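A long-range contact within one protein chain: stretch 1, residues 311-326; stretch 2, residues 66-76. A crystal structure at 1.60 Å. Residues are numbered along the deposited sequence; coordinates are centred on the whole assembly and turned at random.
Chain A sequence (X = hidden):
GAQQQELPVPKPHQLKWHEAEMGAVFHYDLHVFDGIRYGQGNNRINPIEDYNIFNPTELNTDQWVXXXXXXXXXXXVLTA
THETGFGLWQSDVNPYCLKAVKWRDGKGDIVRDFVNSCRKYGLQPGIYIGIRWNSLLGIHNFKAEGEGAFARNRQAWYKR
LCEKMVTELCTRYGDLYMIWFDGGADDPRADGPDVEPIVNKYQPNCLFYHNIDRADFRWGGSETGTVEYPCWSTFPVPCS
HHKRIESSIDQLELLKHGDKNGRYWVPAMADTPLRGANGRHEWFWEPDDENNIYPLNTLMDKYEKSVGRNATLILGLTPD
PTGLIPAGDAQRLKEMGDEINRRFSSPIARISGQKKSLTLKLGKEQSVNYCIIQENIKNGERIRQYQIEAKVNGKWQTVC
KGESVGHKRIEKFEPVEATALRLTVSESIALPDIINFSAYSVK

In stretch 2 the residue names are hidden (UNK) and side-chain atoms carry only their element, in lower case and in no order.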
ATOM      1  N   ALA A 311     -22.142 -25.167 -22.269  1.00 23.97           N
ATOM      2  CA  ALA A 311     -21.333 -24.368 -21.389  1.00 24.73           C
ATOM      3  C   ALA A 311     -20.597 -23.284 -22.215  1.00 26.23           C
ATOM      4  O   ALA A 311     -20.130 -23.543 -23.298  1.00 31.22           O
ATOM      5  CB  ALA A 311     -20.294 -25.268 -20.631  1.00 25.09           C
ATOM      6  N   THR A 312     -20.508 -22.073 -21.692  1.00 24.47           N
ATOM      7  CA  THR A 312     -19.703 -21.032 -22.266  1.00 25.01           C
ATOM      8  C   THR A 312     -18.264 -21.251 -21.815  1.00 24.58           C
ATOM      9  O   THR A 312     -17.980 -21.473 -20.632  1.00 24.59           O
ATOM     10  CB  THR A 312     -20.254 -19.656 -21.945  1.00 24.71           C
ATOM     11  OG1 THR A 312     -21.444 -19.481 -22.753  1.00 25.24           O
ATOM     12  CG2 THR A 312     -19.214 -18.533 -22.243  1.00 26.03           C
ATOM     13  N   LEU A 313     -17.342 -21.166 -22.763  1.00 24.49           N
ATOM     14  CA  LEU A 313     -15.935 -21.475 -22.573  1.00 24.02           C
ATOM     15  C   LEU A 313     -15.120 -20.205 -22.419  1.00 24.21           C
ATOM     16  O   LEU A 313     -15.221 -19.280 -23.257  1.00 25.80           O
ATOM     17  CB  LEU A 313     -15.445 -22.243 -23.789  1.00 24.98           C
ATOM     18  CG  LEU A 313     -13.947 -22.536 -23.936  1.00 23.67           C
ATOM     19  CD1 LEU A 313     -13.450 -23.467 -22.785  1.00 25.94           C
ATOM     20  CD2 LEU A 313     -13.574 -23.144 -25.325  1.00 24.85           C
ATOM     21  N   ILE A 314     -14.268 -20.173 -21.392  1.00 23.89           N
ATOM     22  CA  ILE A 314     -13.378 -19.072 -21.154  1.00 24.89           C
ATOM     23  C   ILE A 314     -11.919 -19.509 -21.342  1.00 24.20           C
ATOM     24  O   ILE A 314     -11.469 -20.413 -20.665  1.00 24.36           O
ATOM     25  CB  ILE A 314     -13.556 -18.427 -19.755  1.00 25.40           C
ATOM     26  CG1 ILE A 314     -15.029 -17.985 -19.598  1.00 27.67           C
ATOM     27  CG2 ILE A 314     -12.560 -17.244 -19.587  1.00 26.97           C
ATOM     28  CD1 ILE A 314     -15.346 -17.293 -18.208  1.00 25.20           C
ATOM     29  N   LEU A 315     -11.219 -18.864 -22.260  1.00 24.76           N
ATOM     30  CA  LEU A 315      -9.828 -19.139 -22.468  1.00 24.50           C
ATOM     31  C   LEU A 315      -8.925 -18.199 -21.678  1.00 26.05           C
ATOM     32  O   LEU A 315      -9.110 -16.974 -21.741  1.00 25.87           O
ATOM     33  CB  LEU A 315      -9.494 -18.994 -23.967  1.00 24.82           C
ATOM     34  CG  LEU A 315     -10.198 -19.905 -24.984  1.00 25.73           C
ATOM     35  CD1 LEU A 315      -9.866 -19.451 -26.412  1.00 27.31           C
ATOM     36  CD2 LEU A 315      -9.818 -21.375 -24.761  1.00 27.68           C
ATOM     37  N   GLY A 316      -7.922 -18.750 -21.005  1.00 25.28           N
ATOM     38  CA  GLY A 316      -6.942 -17.935 -20.273  1.00 24.37           C
ATOM     39  C   GLY A 316      -5.769 -17.557 -21.132  1.00 22.98           C
ATOM     40  O   GLY A 316      -4.931 -18.415 -21.564  1.00 25.24           O
ATOM     41  N   LEU A 317      -5.709 -16.264 -21.392  1.00 23.61           N
ATOM     42  CA  LEU A 317      -4.666 -15.706 -22.239  1.00 23.04           C
ATOM     43  C   LEU A 317      -3.660 -14.922 -21.398  1.00 25.06           C
ATOM     44  O   LEU A 317      -3.979 -14.360 -20.355  1.00 26.17           O
ATOM     45  CB  LEU A 317      -5.300 -14.827 -23.310  1.00 23.93           C
ATOM     46  CG  LEU A 317      -6.372 -15.510 -24.164  1.00 26.15           C
ATOM     47  CD1 LEU A 317      -6.838 -14.582 -25.300  1.00 26.93           C
ATOM     48  CD2 LEU A 317      -5.934 -16.937 -24.666  1.00 25.21           C
ATOM     49  N   THR A 318      -2.446 -14.821 -21.932  1.00 24.95           N
ATOM     50  CA  THR A 318      -1.287 -14.342 -21.125  1.00 24.66           C
ATOM     51  C   THR A 318      -0.457 -13.253 -21.791  1.00 24.39           C
ATOM     52  O   THR A 318       0.533 -13.565 -22.529  1.00 25.99           O
ATOM     53  CB  THR A 318      -0.372 -15.519 -20.783  1.00 25.00           C
ATOM     54  OG1 THR A 318       0.172 -16.127 -21.960  1.00 25.17           O
ATOM     55  CG2 THR A 318      -1.122 -16.591 -20.018  1.00 27.01           C
ATOM     56  N   PRO A 319      -0.790 -11.989 -21.506  1.00 25.05           N
ATOM     57  CA  PRO A 319       0.092 -10.920 -22.063  1.00 24.75           C
ATOM     58  C   PRO A 319       1.475 -11.053 -21.436  1.00 26.45           C
ATOM     59  O   PRO A 319       1.631 -11.426 -20.286  1.00 25.25           O
ATOM     60  CB  PRO A 319      -0.601  -9.648 -21.644  1.00 26.22           C
ATOM     61  CG  PRO A 319      -2.035 -10.065 -21.369  1.00 26.77           C
ATOM     62  CD  PRO A 319      -1.954 -11.420 -20.827  1.00 26.96           C
ATOM     63  N   ASP A 320       2.461 -10.734 -22.240  1.00 25.07           N
ATOM     64  CA  ASP A 320       3.878 -10.906 -21.888  1.00 26.16           C
ATOM     65  C   ASP A 320       4.487  -9.646 -21.277  1.00 25.05           C
ATOM     66  O   ASP A 320       3.809  -8.637 -21.099  1.00 24.90           O
ATOM     67  CB  ASP A 320       4.633 -11.461 -23.112  1.00 26.22           C
ATOM     68  CG  ASP A 320       4.876 -10.445 -24.246  1.00 25.87           C
ATOM     69  OD1 ASP A 320       4.748  -9.213 -24.031  1.00 25.59           O
ATOM     70  OD2 ASP A 320       5.112 -10.902 -25.382  1.00 27.48           O
ATOM     71  N   PRO A 321       5.760  -9.693 -20.887  1.00 24.30           N
ATOM     72  CA  PRO A 321       6.337  -8.495 -20.221  1.00 25.27           C
ATOM     73  C   PRO A 321       6.526  -7.271 -21.114  1.00 26.40           C
ATOM     74  O   PRO A 321       6.844  -6.199 -20.609  1.00 27.28           O
ATOM     75  CB  PRO A 321       7.686  -8.991 -19.715  1.00 26.12           C
ATOM     76  CG  PRO A 321       7.533 -10.461 -19.615  1.00 25.67           C
ATOM     77  CD  PRO A 321       6.675 -10.827 -20.791  1.00 25.04           C
ATOM     78  N   THR A 322       6.320  -7.413 -22.408  1.00 25.90           N
ATOM     79  CA  THR A 322       6.322  -6.266 -23.288  1.00 25.95           C
ATOM     80  C   THR A 322       4.935  -5.630 -23.381  1.00 26.46           C
ATOM     81  O   THR A 322       4.813  -4.474 -23.781  1.00 28.18           O
ATOM     82  CB  THR A 322       6.838  -6.591 -24.685  1.00 26.28           C
ATOM     83  OG1 THR A 322       5.858  -7.232 -25.500  1.00 27.25           O
ATOM     84  CG2 THR A 322       8.168  -7.422 -24.654  1.00 27.62           C
ATOM     85  N   GLY A 323       3.903  -6.342 -22.929  1.00 25.41           N
ATOM     86  CA  GLY A 323       2.525  -5.862 -22.968  1.00 24.84           C
ATOM     87  C   GLY A 323       1.725  -6.330 -24.155  1.00 24.10           C
ATOM     88  O   GLY A 323       0.763  -5.672 -24.549  1.00 25.90           O
ATOM     89  N   LEU A 324       2.112  -7.470 -24.724  1.00 24.01           N
ATOM     90  CA  LEU A 324       1.420  -8.022 -25.871  1.00 24.54           C
ATOM     91  C   LEU A 324       1.093  -9.515 -25.680  1.00 24.66           C
ATOM     92  O   LEU A 324       1.818 -10.223 -24.976  1.00 25.51           O
ATOM     93  CB  LEU A 324       2.315  -7.901 -27.091  1.00 24.35           C
ATOM     94  CG  LEU A 324       2.618  -6.497 -27.555  1.00 25.42           C
ATOM     95  CD1 LEU A 324       3.726  -6.527 -28.586  1.00 26.41           C
ATOM     96  CD2 LEU A 324       1.380  -5.823 -28.101  1.00 27.19           C
ATOM     97  N   ILE A 325       0.042  -9.986 -26.363  1.00 25.33           N
ATOM     98  CA  ILE A 325      -0.198 -11.425 -26.462  1.00 25.37           C
ATOM     99  C   ILE A 325       0.877 -11.961 -27.438  1.00 24.54           C
ATOM    100  O   ILE A 325       1.031 -11.448 -28.571  1.00 25.16           O
ATOM    101  CB  ILE A 325      -1.654 -11.747 -26.926  1.00 25.74           C
ATOM    102  CG1 ILE A 325      -2.653 -11.430 -25.808  1.00 26.94           C
ATOM    103  CG2 ILE A 325      -1.742 -13.166 -27.473  1.00 26.09           C
ATOM    104  CD1 ILE A 325      -2.560 -12.383 -24.610  1.00 26.77           C
ATOM    105  N   PRO A 326       1.638 -12.995 -27.014  1.00 24.65           N
ATOM    106  CA  PRO A 326       2.701 -13.518 -27.885  1.00 24.94           C
ATOM    107  C   PRO A 326       2.219 -13.953 -29.260  1.00 24.09           C
ATOM    108  O   PRO A 326       1.100 -14.425 -29.398  1.00 24.65           O
ATOM    109  CB  PRO A 326       3.287 -14.697 -27.072  1.00 25.75           C
ATOM    110  CG  PRO A 326       3.025 -14.297 -25.661  1.00 26.59           C
ATOM    111  CD  PRO A 326       1.675 -13.627 -25.671  1.00 25.71           C
ATOM    112  N   UNK A  66      -7.974  -8.078 -30.135  1.00 25.07           N
ATOM    113  CA  UNK A  66      -8.061  -8.652 -31.461  1.00 25.80           C
ATOM    114  C   UNK A  66      -7.644 -10.095 -31.471  1.00 26.13           C
ATOM    115  O   UNK A  66      -8.188 -10.889 -32.218  1.00 26.47           O
ATOM    116  c   UNK A  66      -7.156  -7.892 -32.432  1.00 25.87           C
ATOM    117  n   UNK A  66      -7.115  -5.521 -34.849  1.00 38.18           N
ATOM    118  c   UNK A  66      -7.702  -6.523 -32.775  1.00 29.24           C
ATOM    119  c   UNK A  66      -6.750  -5.715 -33.604  1.00 36.98           C
ATOM    120  o   UNK A  66      -5.688  -5.264 -33.124  1.00 42.17           O
ATOM    121  N   UNK A  67      -6.661 -10.435 -30.650  1.00 26.54           N
ATOM    122  CA  UNK A  67      -6.182 -11.813 -30.596  1.00 26.73           C
ATOM    123  C   UNK A  67      -7.300 -12.738 -30.097  1.00 26.09           C
ATOM    124  O   UNK A  67      -7.552 -13.779 -30.681  1.00 27.36           O
ATOM    125  c   UNK A  67      -4.962 -11.956 -29.689  1.00 27.10           C
ATOM    126  N   UNK A  68      -8.018 -12.311 -29.065  1.00 26.09           N
ATOM    127  CA  UNK A  68      -9.142 -13.095 -28.479  1.00 25.08           C
ATOM    128  C   UNK A  68     -10.317 -13.173 -29.472  1.00 26.39           C
ATOM    129  O   UNK A  68     -10.983 -14.199 -29.646  1.00 26.31           O
ATOM    130  c   UNK A  68      -9.558 -12.436 -27.203  1.00 25.72           C
ATOM    131  N   UNK A  69     -10.599 -12.053 -30.115  1.00 25.55           N
ATOM    132  CA  UNK A  69     -11.674 -12.002 -31.051  1.00 25.41           C
ATOM    133  C   UNK A  69     -11.482 -13.003 -32.165  1.00 25.57           C
ATOM    134  O   UNK A  69     -12.438 -13.620 -32.622  1.00 26.42           O
ATOM    135  c   UNK A  69     -11.816 -10.582 -31.629  1.00 25.46           C
ATOM    136  c   UNK A  69     -13.120  -8.979 -33.040  1.00 24.90           C
ATOM    137  n   UNK A  69     -14.479  -7.414 -34.451  1.00 30.42           N
ATOM    138  c   UNK A  69     -12.905 -10.439 -32.661  1.00 25.00           C
ATOM    139  c   UNK A  69     -14.310  -8.812 -33.981  1.00 28.07           C
ATOM    140  N   UNK A  70     -10.233 -13.191 -32.579  1.00 25.29           N
ATOM    141  CA  UNK A  70      -9.943 -14.119 -33.693  1.00 25.69           C
ATOM    142  C   UNK A  70     -10.292 -15.569 -33.382  1.00 26.51           C
ATOM    143  O   UNK A  70     -10.407 -16.389 -34.297  1.00 25.48           O
ATOM    144  c   UNK A  70      -8.481 -14.010 -34.124  1.00 26.03           C
ATOM    145  N   UNK A  71     -10.402 -15.891 -32.094  1.00 25.70           N
ATOM    146  CA  UNK A  71     -10.775 -17.248 -31.671  1.00 25.54           C
ATOM    147  C   UNK A  71     -12.271 -17.471 -31.622  1.00 26.74           C
ATOM    148  O   UNK A  71     -12.724 -18.602 -31.568  1.00 26.99           O
ATOM    149  c   UNK A  71     -10.120 -17.566 -30.318  1.00 25.53           C
ATOM    150  N   UNK A  72     -13.037 -16.391 -31.694  1.00 25.68           N
ATOM    151  CA  UNK A  72     -14.464 -16.440 -31.486  1.00 26.34           C
ATOM    152  C   UNK A  72     -14.936 -15.839 -30.164  1.00 26.12           C
ATOM    153  O   UNK A  72     -16.135 -15.866 -29.907  1.00 26.52           O
ATOM    154  N   UNK A  73     -14.038 -15.286 -29.357  1.00 25.61           N
ATOM    155  CA  UNK A  73     -14.415 -14.693 -28.061  1.00 25.72           C
ATOM    156  C   UNK A  73     -15.314 -13.478 -28.251  1.00 25.24           C
ATOM    157  O   UNK A  73     -15.067 -12.638 -29.140  1.00 26.42           O
ATOM    158  c   UNK A  73     -13.159 -14.261 -27.291  1.00 26.05           C
ATOM    159  s   UNK A  73     -12.109 -15.693 -26.955  1.00 26.63           S
ATOM    160  N   UNK A  74     -16.387 -13.433 -27.452  1.00 24.84           N
ATOM    161  CA  UNK A  74     -17.375 -12.359 -27.500  1.00 24.74           C
ATOM    162  C   UNK A  74     -17.273 -11.427 -26.296  1.00 24.73           C
ATOM    163  O   UNK A  74     -17.941 -10.376 -26.257  1.00 26.42           O
ATOM    164  n   UNK A  74     -20.314 -14.179 -31.556  1.00 40.82           N
ATOM    165  c   UNK A  74     -18.724 -12.865 -30.196  1.00 32.51           C
ATOM    166  c   UNK A  74     -18.978 -13.703 -28.957  1.00 27.46           C
ATOM    167  c   UNK A  74     -18.806 -12.903 -27.685  1.00 24.15           C
ATOM    168  c   UNK A  74     -18.943 -13.681 -31.473  1.00 38.04           C
ATOM    169  N   UNK A  75     -16.565 -11.887 -25.268  1.00 25.09           N
ATOM    170  CA  UNK A  75     -16.331 -11.083 -24.073  1.00 25.45           C
ATOM    171  C   UNK A  75     -14.900 -11.282 -23.662  1.00 25.67           C
ATOM    172  O   UNK A  75     -14.261 -12.287 -24.044  1.00 25.78           O
ATOM    173  c   UNK A  75     -17.153 -15.346 -21.339  1.00 25.82           C
ATOM    174  c   UNK A  75     -17.962 -15.051 -22.396  1.00 26.61           C
ATOM    175  c   UNK A  75     -16.313 -14.351 -20.824  1.00 28.32           C
ATOM    176  c   UNK A  75     -17.174 -12.785 -22.404  1.00 24.14           C
ATOM    177  c   UNK A  75     -16.375 -13.085 -21.332  1.00 26.54           C
ATOM    178  c   UNK A  75     -18.017 -13.777 -22.890  1.00 26.11           C
ATOM    179  c   UNK A  75     -17.294 -11.403 -22.929  1.00 25.44           C
ATOM    180  N   UNK A  76     -14.359 -10.327 -22.910  1.00 25.54           N
ATOM    181  CA  UNK A  76     -12.937 -10.396 -22.480  1.00 25.06           C
ATOM    182  C   UNK A  76     -12.886  -9.755 -21.086  1.00 26.16           C
ATOM    183  O   UNK A  76     -13.503  -8.731 -20.850  1.00 26.51           O
ATOM    184  c   UNK A  76     -11.989  -9.669 -23.473  1.00 25.65           C
TER

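Position 66 carries three carbons, the third bonded to one oxygen and one nitrogen: an unbranched chain ending in an amide. It is exposed and touches nothing on stretch 1. This is Gln66, on the outer side of the helix.

Position 67 has a single side-chain carbon, a CB directed toward stretch 1 and 4.1 Å from CG2 of Ile325. One carbon means Ala67. Position 68 also has one carbon; its CB points sideways, yet lies 4.0 Å from CD1 of Leu317. It is Ala68.

At position 69 four carbons run in a row to a terminal nitrogen, fully extended with every chi near t. The chain is exposed and far from stretch 1, and its nitrogen is hydrogen-bonded elsewhere in the structure: Lys69. Position 70 is out of reach of stretch 1; its single carbon makes it Ala70. Position 71 again has one carbon, but here the CB points toward stretch 1, 4.3 Å from CD1 of Leu315. It is Ala71.

Position 72 has no side-chain atoms, and its phi is +107°. A CB at these angles would jam against the carbonyl oxygen of Ala71, so the backbone itself calls for Gly72. It closes a Schellman motif: Gly72 N donates a hydrogen bond to Lys69 O at 3.0 Å, and N of position 73 donates one to Ala68 O at 3.3 Å.

Position 73 has one carbon followed by a sulfur. The sulfur lies 4.4 Å from CD1 of Leu315, an apolar contact, and the residue is Cys73. Position 74 has four carbons in a row ending in nitrogen, exposed and without a partner on stretch 1: Lys74.

Position 75 has one carbon leading to a six-carbon ring without an oxygen. Its CA-to-CB bond points sideways, but the ring reaches stretch 1: one ring carbon is 3.7 Å from CG2 of Thr312 and another 3.8 Å from CG1 of Ile314, both partners lying at the ring edge. This is Phe75, and the two ring atoms are CE1 and CZ. Position 76, a single carbon making no contact with stretch 1, is Ala76.

The contact works by packing alone; no hydrogen bond crosses it. Stretch 1 supplies the larger aliphatic side chains along a strand, with Ile325 added after the turn. Stretch 2 meets them with alanines, a cysteine and one large ring, Phe75, which has the most area covered. Short side chains meet the leucines and Ile325, the Phe75 ring edge meets Thr312 and Ile314, and both lysines stay exposed.

Stretch 2, residues 66-76: QAAKAAGCKFA
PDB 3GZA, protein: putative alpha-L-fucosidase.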